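Local coordinates for hypothetical protein ORF-c20_032 (Sulfolobus solfataricus, PDB 2NRQ), which is of unknown function but belongs to an archaeal family that resembles RNA-binding proteins in structure, although binding of RNA itself appears unlikely, at residues A[58-61]-A[67-70]; A[28-33]-A[110-115]; A[44-47]-A[51-54]; A[32-37]-A[62-67]; A[20-25]-A[105-110]. All coordinates share one frame; numbering follows the deposited sequence.

Overall arrangement
Four of the five contacts involve helices 20-30, 62-73 or 103-109, which pack on a six-stranded antiparallel sheet; contact 3 is a strand-strand contact within that sheet, at the turn end of hairpin 39-46/52-60. Along the chain contact 3 closes before contact 1 opens, and contacts 2 and 5 span both. Contact 1 ties the far end of strand 52-60 to helix 62-73, its centre about 27 Å from that of contact 3. Contact 4, about 5 Å from contact 1 between centres, shares Gln67 with it. Contacts 2 and 5, centres about 8 Å apart, share His110 and join helix 20-30 to helix 103-109 and its following loop, linking early and late parts of the chain.

Contact 1: residues A[58-61]-A[67-70]; sequences YRFD and QFFK
The rings of Phe60 and Phe68 lie face against face in an offset stack, with centroids 4.3 Å apart and planes inclined by 19°. Over one face of Phe60 sits the inner part of the Phe68 side chain: Phe68 CB stands above the Phe60 centroid and makes a CH-pi contact, which puts the Phe68 ring off to one side, while Phe68 CD1 lies 3.5 Å from Phe60 CZ. In return, Phe60 CE2 covers one face of Phe68 near its rim. The two side chains cross at about a right angle. In Phe68, CG is anti to the backbone N (chi1 174°), which carries the ring away from helix 62-73 and over the end of strand 52-60. Leu34 and Ala8 touch both rings, and the ring of Phe31 meets that of Phe68. Replacing Phe60 by an alanine would probably open a gap beside Phe68 and leave its ring without the flat partner that limits its rotation. Between the stacked residues the chain turns sharply at Asp61, the N-cap, whose OD1 accepts a hydrogen bond from Ser64 N. This is a tight strand-to-helix connection, in which an aromatic pair fastens a helix to the antiparallel sheet of an alpha+beta fold.

Contact 2: residues A[28-33]-A[110-115]; sequences ESFFSP and HRLVLK
Phe30, at the C-terminal end of helix 20-30, packs against His110 and Leu112 in the loop that leaves helix 103-109, a helix-to-loop closure in the layer of this alpha+beta fold that lies over the antiparallel sheet. From CB, a chi1 of -165° directs the side chain toward the loop. On one flank, CD2 stands above the centre of the ring of Phe31, the next residue along the chain. On the other, CD1 is the atom nearest the imidazole of His110, approached obliquely. CE1 then meets the backbone: the ring edge points at His110 O, 3.4 Å from Phe30 CE1, and the weakly positive C-H rim probably suits that carbonyl. On the opposite edge, Phe30 CE2 touches Leu112 CD1 at 3.9 Å, and CZ reaches the branch point of the same leucine. Phe30 is buried, with apolar Leu106 and Leu112 packed on it and the cationic Lys75 in a cation-pi contact with its ring. Leu106 also touches Leu112. The backbone turns on both sides. His110 leaves its helix with positive phi (44°), a turn after which Leu112 points toward Phe30, while helix 20-30 closes with Ser32 N bonded to Ser29 O at 2.7 Å. At the tip of the ring, Phe30 CZ lies 3.9 Å from Leu112 CG.

Contact 3: residues A[44-47]-A[51-54]; sequences TAQG and NKII
Ala45 and Ile53 hold the strands together through a reciprocal pair of backbone hydrogen bonds, Ala45 N to Ile53 O at 3.0 Å and Ile53 N to Ala45 O at 2.9 Å. The second is the straighter at its hydrogen (164°), although the donor stands above the carbonyl plane of Ala45. Toward the turn the pairing weakens. Gly47 N makes only weak bonds to two oxygens of Asn51, the backbone O at 3.3 Å and the side-chain OD1 at 3.4 Å, so one N-H is shared between two acceptors. Beside these bonds lie CA-H...O contacts: Thr44 CA approaches Ile53 O, and Lys52 CA approaches Ala45 O. Side chains then pack on both faces of the hairpin. On one, Ala45 CB rests 3.5 Å from Ile53 CG2; the Ile53 chi1 of -176° sends CG1 away from the backbone N and turns the CG2 branch toward the alanine. On the other, Thr44 CG2 lies alongside Ile54 CG1 at 4.2 Å, and Gln46 CB runs beside Lys52 CG at 3.7 Å. Ile53 and Ile54 continue onto Phe13 and Ile14 of strand 7-14, the next strand in the sheet, and Lys52 N bonds to Glu16 OE1. The contact is thus an antiparallel hairpin near its turn, resting on main-chain bonds, with apolar packing at Ala45/Ile53 and Thr44/Ile54 and mixed aliphatic and polar packing at Gln46/Lys52. With two weak bonds alone at Gly47, that end is probably held less firmly.

Contact 4: residues A[32-37]-A[62-67]; sequences SPLISN and RKSGEQ
Leu34 meets the helix with both of its methyl groups. CD1 lies over the Ser64 side chain, 3.6 Å from Ser64 CB and close to OG as well, while CD2 slides along the helix backbone, 3.6 Å from Ser64 O and 3.8 Å from Gln67 C. The base of the Gln67 side chain adds a margin, its CB 4.1 Å from Leu34 CD2, before the chain bends away. The leucine methyls thus pack on a mixed surface of serine side chain and helix backbone, and Ser64 is small enough for CD1 to lie close to its CB. With Leu34 cut back to an alanine, Ser64 and the neighbouring rings of Phe60 and Phe68 would probably lose the methyls they share. What sets the leucine here is a short 3-10 turn, closed by Asn37 N bonded to Leu34 O at 2.8 Å and Ser36 N bonded to Pro33 O at 3.0 Å, and entered through a cis peptide before Pro33. A chi1 of -178° extends the side chain from this turn to the helix. On the opposing side Ser64 lies in the first turn of helix 62-73. The contact therefore ties the loop between helix 20-30 and strand 39-46 to the start of helix 62-73, beside strand 52-60, on which Leu34 rests through Phe60 and Ile35 through both Tyr58 and Phe60.

Contact 5: residues A[20-25]-A[105-110]; sequences YNKIVN and YLIAEH
Ile107 of helix 103-109 packs against Lys22 and Ile23 of helix 20-30, a helix-helix contact within the layer of helices that covers the antiparallel sheet of this alpha+beta fold. The close part is between Ile107 and the methylenes of Lys22. The lysine side chain bends at chi2 (-66°) and again at chi4, which brings its aliphatic portion across Ile107 at a slant instead of straight out to solvent. Lys22 CD rests 3.6 Å from Ile107 CB, and Lys22 CE stands 3.5 Å from the same Ile107 CB, so that two successive methylenes lie along the isoleucine. CE also comes next to Ile107 O, where the modelled approach is doubtfully short, while the ammonium group makes no hydrogen bond to that carbonyl. Lys22 is nonetheless an exposed residue, and this flank of the helix pair is its solvent side. Inward, the contact thins. The two isoleucine side chains also cross at a slant, but Ile107 CG2 lies 4.2 Å from Ile23 CG1, a looser approach than that of the lysine. The helices come near enough here for the CA atoms of Ile23 and Ile107 to stand 6.2 Å apart. Ile23 continues inward to Ile14 of strand 7-14, and both Leu106 and Ile107 touch Thr26, so this side of the contact merges with the packing above the sheet. The CG2 methyl of Ile107 also reaches the backbone of the opposing helix, where it lies 3.8 Å from Ile23 CA.

Contact 1: residues A[58-61]-A[67-70]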
# COMPACT_ATOMS: atom_id res chain seq x y z
N TYR A 58 -8.23 -4.22 -0.16
CA TYR A 58 -9.04 -3.01 -0.22
C TYR A 58 -8.93 -2.51 -1.63
O TYR A 58 -7.83 -2.35 -2.17
CB TYR A 58 -8.50 -1.94 0.72
CG TYR A 58 -8.67 -2.27 2.18
CD1 TYR A 58 -9.85 -1.92 2.86
CD2 TYR A 58 -7.67 -2.94 2.89
CE1 TYR A 58 -10.01 -2.24 4.20
CE2 TYR A 58 -7.83 -3.26 4.22
CZ TYR A 58 -9.00 -2.90 4.87
OH TYR A 58 -9.13 -3.17 6.21
N ARG A 59 -10.08 -2.28 -2.26
CA ARG A 59 -10.08 -1.80 -3.62
C ARG A 59 -10.56 -0.37 -3.60
O ARG A 59 -11.47 -0.02 -2.86
CB ARG A 59 -11.00 -2.64 -4.50
CG ARG A 59 -10.57 -2.63 -5.95
CD ARG A 59 -11.69 -2.25 -6.88
N PHE A 60 -9.93 0.46 -4.42
CA PHE A 60 -10.28 1.86 -4.55
C PHE A 60 -10.67 2.05 -6.00
O PHE A 60 -9.95 1.64 -6.90
CB PHE A 60 -9.08 2.74 -4.21
CG PHE A 60 -8.74 2.76 -2.75
CD1 PHE A 60 -9.37 3.65 -1.89
CD2 PHE A 60 -7.79 1.88 -2.23
CE1 PHE A 60 -9.05 3.69 -0.54
CE2 PHE A 60 -7.46 1.91 -0.89
CZ PHE A 60 -8.09 2.82 -0.03
N ASP A 61 -11.84 2.64 -6.22
CA ASP A 61 -12.33 2.90 -7.56
C ASP A 61 -11.59 4.14 -8.05
O ASP A 61 -10.90 4.79 -7.27
CB ASP A 61 -13.84 3.16 -7.53
CG ASP A 61 -14.21 4.25 -6.52
OD1 ASP A 61 -13.74 5.40 -6.67
OD2 ASP A 61 -14.97 3.95 -5.57
N GLN A 67 -6.99 9.83 -5.08
CA GLN A 67 -6.97 10.28 -3.70
C GLN A 67 -6.20 9.34 -2.76
O GLN A 67 -5.69 9.78 -1.73
CB GLN A 67 -8.40 10.47 -3.18
CG GLN A 67 -9.24 11.44 -4.02
CD GLN A 67 -8.52 12.76 -4.31
OE1 GLN A 67 -7.94 13.39 -3.41
NE2 GLN A 67 -8.57 13.19 -5.57
N PHE A 68 -6.11 8.06 -3.12
CA PHE A 68 -5.38 7.10 -2.30
C PHE A 68 -3.88 7.30 -2.48
O PHE A 68 -3.11 7.29 -1.52
CB PHE A 68 -5.76 5.67 -2.69
CG PHE A 68 -4.95 4.62 -1.99
CD1 PHE A 68 -5.05 4.45 -0.62
CD2 PHE A 68 -4.06 3.81 -2.70
CE1 PHE A 68 -4.29 3.49 0.03
CE2 PHE A 68 -3.29 2.85 -2.06
CZ PHE A 68 -3.41 2.70 -0.69
N PHE A 69 -3.48 7.47 -3.73
CA PHE A 69 -2.08 7.70 -4.04
C PHE A 69 -1.68 8.98 -3.32
O PHE A 69 -0.67 9.03 -2.62
CB PHE A 69 -1.90 7.89 -5.55
CG PHE A 69 -0.48 8.08 -5.97
CD1 PHE A 69 0.57 7.61 -5.18
CD2 PHE A 69 -0.17 8.67 -7.19
CE1 PHE A 69 1.89 7.71 -5.59
CE2 PHE A 69 1.16 8.78 -7.62
CZ PHE A 69 2.19 8.30 -6.82
N LYS A 70 -2.51 10.00 -3.50
CA LYS A 70 -2.29 11.30 -2.89
C LYS A 70 -2.05 11.16 -1.39
O LYS A 70 -1.06 11.67 -0.88
CB LYS A 70 -3.51 12.19 -3.15
CG LYS A 70 -3.21 13.67 -3.23
CD LYS A 70 -3.67 14.26 -4.58
CE LYS A 70 -2.88 13.66 -5.76
NZ LYS A 70 -3.06 14.41 -7.05

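Contact 2: residues A[28-33]-A[110-115]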
# COMPACT_ATOMS: atom_id res chain seq x y z
N GLU A 28 -6.98 0.52 8.38
CA GLU A 28 -8.22 1.25 8.18
C GLU A 28 -8.16 2.65 8.80
O GLU A 28 -8.84 3.58 8.35
CB GLU A 28 -9.40 0.45 8.73
CG GLU A 28 -9.44 -0.94 8.15
CD GLU A 28 -10.74 -1.67 8.37
OE1 GLU A 28 -11.26 -1.67 9.51
OE2 GLU A 28 -11.24 -2.27 7.40
N SER A 29 -7.33 2.81 9.82
CA SER A 29 -7.18 4.12 10.43
C SER A 29 -6.21 4.98 9.62
O SER A 29 -6.53 6.10 9.20
CB SER A 29 -6.65 3.98 11.85
OG SER A 29 -6.24 5.24 12.31
N PHE A 30 -5.02 4.45 9.41
CA PHE A 30 -4.00 5.16 8.65
C PHE A 30 -4.53 5.73 7.34
O PHE A 30 -4.10 6.79 6.90
CB PHE A 30 -2.84 4.22 8.36
CG PHE A 30 -1.60 4.92 7.91
CD1 PHE A 30 -0.67 5.40 8.84
CD2 PHE A 30 -1.35 5.12 6.55
CE1 PHE A 30 0.48 6.07 8.42
CE2 PHE A 30 -0.21 5.78 6.12
CZ PHE A 30 0.71 6.26 7.06
N PHE A 31 -5.45 5.03 6.70
CA PHE A 31 -6.00 5.50 5.43
C PHE A 31 -7.39 6.06 5.59
O PHE A 31 -8.12 6.24 4.61
CB PHE A 31 -6.03 4.37 4.41
CG PHE A 31 -4.67 3.95 3.94
CD1 PHE A 31 -4.09 2.77 4.40
CD2 PHE A 31 -3.96 4.75 3.05
CE1 PHE A 31 -2.83 2.39 3.98
CE2 PHE A 31 -2.70 4.38 2.62
CZ PHE A 31 -2.13 3.20 3.09
N SER A 32 -7.75 6.33 6.83
CA SER A 32 -9.05 6.88 7.16
C SER A 32 -9.09 8.35 6.79
O SER A 32 -8.09 9.07 6.96
CB SER A 32 -9.33 6.68 8.65
OG SER A 32 -10.18 7.70 9.15
N PRO A 33 -10.24 8.83 6.31
CA PRO A 33 -11.45 8.02 6.12
C PRO A 33 -11.69 7.57 4.69
O PRO A 33 -12.74 6.99 4.39
CB PRO A 33 -12.54 8.95 6.62
CG PRO A 33 -12.10 10.26 6.04
CD PRO A 33 -10.58 10.27 6.26
N HIS A 110 3.25 3.92 12.70
CA HIS A 110 2.46 4.64 11.70
C HIS A 110 3.40 5.27 10.68
O HIS A 110 3.26 6.44 10.33
CB HIS A 110 1.64 5.75 12.36
CG HIS A 110 0.55 5.25 13.26
ND1 HIS A 110 0.78 4.34 14.27
CD2 HIS A 110 -0.77 5.54 13.32
CE1 HIS A 110 -0.34 4.09 14.91
NE2 HIS A 110 -1.30 4.81 14.35
N ARG A 111 4.36 4.49 10.18
CA ARG A 111 5.31 5.02 9.22
C ARG A 111 5.49 4.15 7.99
O ARG A 111 5.73 2.95 8.09
CB ARG A 111 6.66 5.25 9.90
CG ARG A 111 7.55 6.25 9.20
CD ARG A 111 8.45 6.94 10.20
NE ARG A 111 9.38 6.00 10.82
CZ ARG A 111 10.50 5.57 10.24
NH1 ARG A 111 10.83 6.00 9.03
NH2 ARG A 111 11.28 4.71 10.88
N LEU A 112 5.36 4.77 6.82
CA LEU A 112 5.50 4.08 5.55
C LEU A 112 6.96 3.94 5.17
O LEU A 112 7.59 4.91 4.77
CB LEU A 112 4.77 4.84 4.46
CG LEU A 112 3.25 4.78 4.47
CD1 LEU A 112 2.68 5.79 3.47
CD2 LEU A 112 2.81 3.36 4.15
N VAL A 113 7.49 2.74 5.29
CA VAL A 113 8.88 2.48 4.94
C VAL A 113 8.93 1.35 3.93
O VAL A 113 8.54 0.22 4.22
CB VAL A 113 9.68 2.08 6.20
CG1 VAL A 113 11.05 1.58 5.79
CG2 VAL A 113 9.80 3.26 7.13
N LEU A 114 9.39 1.66 2.72
CA LEU A 114 9.49 0.65 1.68
C LEU A 114 10.22 -0.59 2.21
O LEU A 114 11.12 -0.49 3.04
CB LEU A 114 10.22 1.22 0.47
CG LEU A 114 9.38 1.63 -0.74
CD1 LEU A 114 8.16 2.41 -0.30
CD2 LEU A 114 10.25 2.47 -1.69
N LYS A 115 9.81 -1.75 1.72
CA LYS A 115 10.42 -3.02 2.13
C LYS A 115 10.45 -3.90 0.90
O LYS A 115 9.80 -3.60 -0.10
CB LYS A 115 9.59 -3.67 3.24
CG LYS A 115 10.15 -4.98 3.80
CD LYS A 115 9.25 -5.52 4.91
CE LYS A 115 9.86 -6.71 5.66
NZ LYS A 115 9.98 -7.93 4.81

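Contact 3: residues A[44-47]-A[51-54]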
# COMPACT_ATOMS: atom_id res chain seq x y z
N THR A 44 -9.46 -16.54 3.58
CA THR A 44 -8.54 -17.38 4.34
C THR A 44 -8.17 -18.61 3.54
O THR A 44 -9.05 -19.33 3.08
CB THR A 44 -9.16 -17.90 5.62
OG1 THR A 44 -10.27 -18.74 5.27
CG2 THR A 44 -9.63 -16.76 6.52
N ALA A 45 -6.88 -18.86 3.36
CA ALA A 45 -6.43 -20.05 2.66
C ALA A 45 -5.72 -20.89 3.72
O ALA A 45 -5.48 -20.42 4.83
CB ALA A 45 -5.47 -19.68 1.52
N GLN A 46 -5.37 -22.13 3.40
CA GLN A 46 -4.67 -22.99 4.35
C GLN A 46 -4.21 -24.25 3.67
O GLN A 46 -4.70 -24.60 2.61
CB GLN A 46 -5.60 -23.38 5.50
CG GLN A 46 -6.79 -24.20 5.04
CD GLN A 46 -7.60 -24.74 6.19
OE1 GLN A 46 -8.83 -24.74 6.14
NE2 GLN A 46 -6.92 -25.21 7.23
N GLY A 47 -3.25 -24.93 4.28
CA GLY A 47 -2.76 -26.18 3.72
C GLY A 47 -3.57 -27.32 4.30
O GLY A 47 -4.69 -27.13 4.78
N ASN A 51 -2.58 -24.82 8.59
CA ASN A 51 -1.67 -23.68 8.41
C ASN A 51 -2.44 -22.57 7.67
O ASN A 51 -2.46 -22.55 6.44
CB ASN A 51 -0.44 -24.10 7.58
CG ASN A 51 -0.54 -25.54 7.04
OD1 ASN A 51 -1.63 -26.13 6.97
ND2 ASN A 51 0.60 -26.11 6.66
N LYS A 52 -3.07 -21.66 8.41
CA LYS A 52 -3.88 -20.60 7.80
C LYS A 52 -3.23 -19.26 7.45
O LYS A 52 -2.51 -18.67 8.24
CB LYS A 52 -5.11 -20.30 8.69
CG LYS A 52 -6.36 -21.11 8.34
CD LYS A 52 -6.79 -22.03 9.48
CE LYS A 52 -7.41 -21.26 10.65
NZ LYS A 52 -7.71 -22.14 11.82
N ILE A 53 -3.49 -18.79 6.24
CA ILE A 53 -2.97 -17.50 5.81
C ILE A 53 -4.22 -16.66 5.59
O ILE A 53 -5.25 -17.20 5.23
CB ILE A 53 -2.15 -17.60 4.49
CG1 ILE A 53 -1.53 -16.24 4.14
CG2 ILE A 53 -3.04 -18.04 3.34
CD1 ILE A 53 -0.46 -15.76 5.11
N ILE A 54 -4.14 -15.36 5.84
CA ILE A 54 -5.31 -14.50 5.64
C ILE A 54 -4.98 -13.46 4.60
O ILE A 54 -3.91 -12.85 4.64
CB ILE A 54 -5.73 -13.76 6.91
CG1 ILE A 54 -6.26 -14.75 7.93
CG2 ILE A 54 -6.83 -12.76 6.60
CD1 ILE A 54 -6.70 -14.08 9.19

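Contact 4: residues A[32-37]-A[62-67]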
# COMPACT_ATOMS: atom_id res chain seq x y z
N SER A 32 -7.75 6.33 6.83
CA SER A 32 -9.05 6.88 7.16
C SER A 32 -9.09 8.35 6.79
O SER A 32 -8.09 9.07 6.96
CB SER A 32 -9.33 6.68 8.65
OG SER A 32 -10.18 7.70 9.15
N PRO A 33 -10.24 8.83 6.31
CA PRO A 33 -11.45 8.02 6.12
C PRO A 33 -11.69 7.57 4.69
O PRO A 33 -12.74 6.99 4.39
CB PRO A 33 -12.54 8.95 6.62
CG PRO A 33 -12.10 10.26 6.04
CD PRO A 33 -10.58 10.27 6.26
N LEU A 34 -10.74 7.81 3.80
CA LEU A 34 -10.93 7.40 2.41
C LEU A 34 -11.23 5.91 2.30
O LEU A 34 -12.17 5.52 1.61
CB LEU A 34 -9.70 7.72 1.56
CG LEU A 34 -9.89 7.33 0.09
CD1 LEU A 34 -10.83 8.32 -0.57
CD2 LEU A 34 -8.55 7.31 -0.64
N ILE A 35 -10.42 5.11 2.99
CA ILE A 35 -10.55 3.65 2.95
C ILE A 35 -11.93 3.15 3.40
O ILE A 35 -12.29 2.00 3.18
CB ILE A 35 -9.47 2.98 3.83
CG1 ILE A 35 -9.35 1.51 3.46
CG2 ILE A 35 -9.82 3.14 5.31
CD1 ILE A 35 -8.13 0.83 4.04
N SER A 36 -12.69 4.04 4.01
CA SER A 36 -14.01 3.64 4.46
C SER A 36 -14.93 3.49 3.24
O SER A 36 -15.94 2.78 3.29
CB SER A 36 -14.54 4.68 5.43
OG SER A 36 -15.67 4.19 6.12
N ASN A 37 -14.57 4.14 2.14
CA ASN A 37 -15.37 4.10 0.93
C ASN A 37 -14.96 2.97 -0.00
O ASN A 37 -15.58 2.78 -1.05
CB ASN A 37 -15.21 5.39 0.13
CG ASN A 37 -15.40 6.63 0.97
OD1 ASN A 37 -15.24 7.75 0.47
ND2 ASN A 37 -15.74 6.44 2.24
N ARG A 62 -11.74 4.48 -9.32
CA ARG A 62 -11.08 5.66 -9.86
C ARG A 62 -11.30 6.88 -8.97
O ARG A 62 -10.35 7.59 -8.64
CB ARG A 62 -11.59 5.96 -11.27
CG ARG A 62 -13.09 6.09 -11.38
CD ARG A 62 -13.51 6.12 -12.84
NE ARG A 62 -13.03 7.31 -13.53
CZ ARG A 62 -13.54 8.53 -13.39
NH1 ARG A 62 -14.57 8.74 -12.57
NH2 ARG A 62 -13.03 9.55 -14.07
N LYS A 63 -12.55 7.11 -8.57
CA LYS A 63 -12.87 8.25 -7.73
C LYS A 63 -11.93 8.38 -6.54
O LYS A 63 -11.48 9.48 -6.23
CB LYS A 63 -14.32 8.16 -7.23
CG LYS A 63 -15.37 7.98 -8.33
CD LYS A 63 -15.23 9.02 -9.44
CE LYS A 63 -16.45 9.03 -10.34
NZ LYS A 63 -17.66 9.47 -9.59
N SER A 64 -11.63 7.26 -5.89
CA SER A 64 -10.74 7.30 -4.74
C SER A 64 -9.31 6.87 -5.08
O SER A 64 -8.42 6.94 -4.24
CB SER A 64 -11.28 6.41 -3.61
OG SER A 64 -12.48 6.93 -3.07
N GLY A 65 -9.12 6.43 -6.32
CA GLY A 65 -7.80 5.99 -6.75
C GLY A 65 -6.75 7.07 -6.59
O GLY A 65 -5.78 6.90 -5.83
N GLU A 66 -6.93 8.18 -7.29
CA GLU A 66 -5.99 9.28 -7.22
C GLU A 66 -5.86 9.74 -5.78
O GLU A 66 -4.76 9.99 -5.29
CB GLU A 66 -6.45 10.44 -8.12
N GLN A 67 -6.99 9.83 -5.08
CA GLN A 67 -6.97 10.28 -3.70
C GLN A 67 -6.20 9.34 -2.76
O GLN A 67 -5.69 9.78 -1.73
CB GLN A 67 -8.40 10.47 -3.18
CG GLN A 67 -9.24 11.44 -4.02
CD GLN A 67 -8.52 12.76 -4.31
OE1 GLN A 67 -7.94 13.39 -3.41
NE2 GLN A 67 -8.57 13.19 -5.57

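Contact 5: residues A[20-25]-A[105-110]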
# COMPACT_ATOMS: atom_id res chain seq x y z
N TYR A 20 -3.88 -9.97 13.63
CA TYR A 20 -4.76 -9.59 12.54
C TYR A 20 -5.57 -8.32 12.79
O TYR A 20 -5.65 -7.45 11.91
CB TYR A 20 -5.71 -10.75 12.24
CG TYR A 20 -6.82 -10.39 11.29
CD1 TYR A 20 -6.61 -10.35 9.91
CD2 TYR A 20 -8.07 -10.03 11.78
CE1 TYR A 20 -7.61 -9.95 9.04
CE2 TYR A 20 -9.09 -9.63 10.92
CZ TYR A 20 -8.85 -9.58 9.55
OH TYR A 20 -9.83 -9.12 8.71
N ASN A 21 -6.17 -8.20 13.97
CA ASN A 21 -6.98 -7.02 14.28
C ASN A 21 -6.13 -5.75 14.33
O ASN A 21 -6.51 -4.70 13.79
CB ASN A 21 -7.70 -7.22 15.60
CG ASN A 21 -8.68 -8.38 15.56
OD1 ASN A 21 -9.56 -8.41 14.70
ND2 ASN A 21 -8.52 -9.33 16.48
N LYS A 22 -4.99 -5.87 14.99
CA LYS A 22 -4.06 -4.77 15.14
C LYS A 22 -3.73 -4.20 13.75
O LYS A 22 -3.74 -2.99 13.55
CB LYS A 22 -2.79 -5.28 15.84
CG LYS A 22 -1.89 -4.21 16.42
CD LYS A 22 -1.27 -3.35 15.34
CE LYS A 22 -0.56 -2.18 15.96
NZ LYS A 22 -1.47 -1.48 16.93
N ILE A 23 -3.44 -5.08 12.80
CA ILE A 23 -3.11 -4.66 11.43
C ILE A 23 -4.30 -3.99 10.72
O ILE A 23 -4.15 -2.93 10.10
CB ILE A 23 -2.64 -5.87 10.59
CG1 ILE A 23 -1.44 -6.53 11.24
CG2 ILE A 23 -2.27 -5.42 9.18
CD1 ILE A 23 -1.02 -7.85 10.59
N VAL A 24 -5.47 -4.62 10.81
CA VAL A 24 -6.68 -4.10 10.19
C VAL A 24 -6.97 -2.70 10.67
O VAL A 24 -7.15 -1.78 9.86
CB VAL A 24 -7.93 -4.98 10.53
CG1 VAL A 24 -9.20 -4.36 9.94
CG2 VAL A 24 -7.74 -6.39 10.00
N ASN A 25 -7.01 -2.54 11.99
CA ASN A 25 -7.29 -1.24 12.57
C ASN A 25 -6.26 -0.24 12.12
O ASN A 25 -6.60 0.88 11.70
CB ASN A 25 -7.30 -1.30 14.09
CG ASN A 25 -8.34 -2.26 14.62
OD1 ASN A 25 -9.41 -2.42 14.04
ND2 ASN A 25 -8.02 -2.91 15.75
N TYR A 105 6.81 -1.40 10.63
CA TYR A 105 6.85 0.05 10.72
C TYR A 105 5.50 0.76 10.76
O TYR A 105 5.36 1.78 11.44
CB TYR A 105 7.67 0.61 9.57
CG TYR A 105 9.15 0.61 9.83
CD1 TYR A 105 9.70 1.46 10.78
CD2 TYR A 105 9.99 -0.25 9.15
CE1 TYR A 105 11.06 1.46 11.04
CE2 TYR A 105 11.35 -0.27 9.40
CZ TYR A 105 11.88 0.60 10.34
OH TYR A 105 13.23 0.60 10.58
N LEU A 106 4.52 0.25 10.03
CA LEU A 106 3.22 0.91 10.00
C LEU A 106 2.40 0.67 11.27
O LEU A 106 1.81 1.59 11.82
CB LEU A 106 2.40 0.45 8.78
CG LEU A 106 1.28 1.43 8.43
CD1 LEU A 106 1.85 2.53 7.54
CD2 LEU A 106 0.15 0.73 7.72
N ILE A 107 2.38 -0.57 11.74
CA ILE A 107 1.62 -0.90 12.94
C ILE A 107 2.31 -0.47 14.23
O ILE A 107 1.67 -0.25 15.25
CB ILE A 107 1.30 -2.41 13.00
CG1 ILE A 107 2.53 -3.22 12.62
CG2 ILE A 107 0.14 -2.74 12.07
CD1 ILE A 107 2.30 -4.70 12.53
N ALA A 108 3.64 -0.35 14.17
CA ALA A 108 4.39 0.04 15.35
C ALA A 108 4.71 1.53 15.42
O ALA A 108 4.86 2.07 16.51
CB ALA A 108 5.66 -0.77 15.43
N GLU A 109 4.79 2.20 14.27
CA GLU A 109 5.11 3.63 14.25
C GLU A 109 4.34 4.45 13.23
O GLU A 109 4.74 5.57 12.92
CB GLU A 109 6.60 3.84 14.01
CG GLU A 109 7.49 3.26 15.09
CD GLU A 109 8.95 3.25 14.70
OE1 GLU A 109 9.52 4.34 14.47
OE2 GLU A 109 9.53 2.14 14.63
N HIS A 110 3.25 3.92 12.70
CA HIS A 110 2.46 4.64 11.70
C HIS A 110 3.40 5.27 10.68
O HIS A 110 3.26 6.44 10.33
CB HIS A 110 1.64 5.75 12.36
CG HIS A 110 0.55 5.25 13.26
ND1 HIS A 110 0.78 4.34 14.27
CD2 HIS A 110 -0.77 5.54 13.32
CE1 HIS A 110 -0.34 4.09 14.91
NE2 HIS A 110 -1.30 4.81 14.35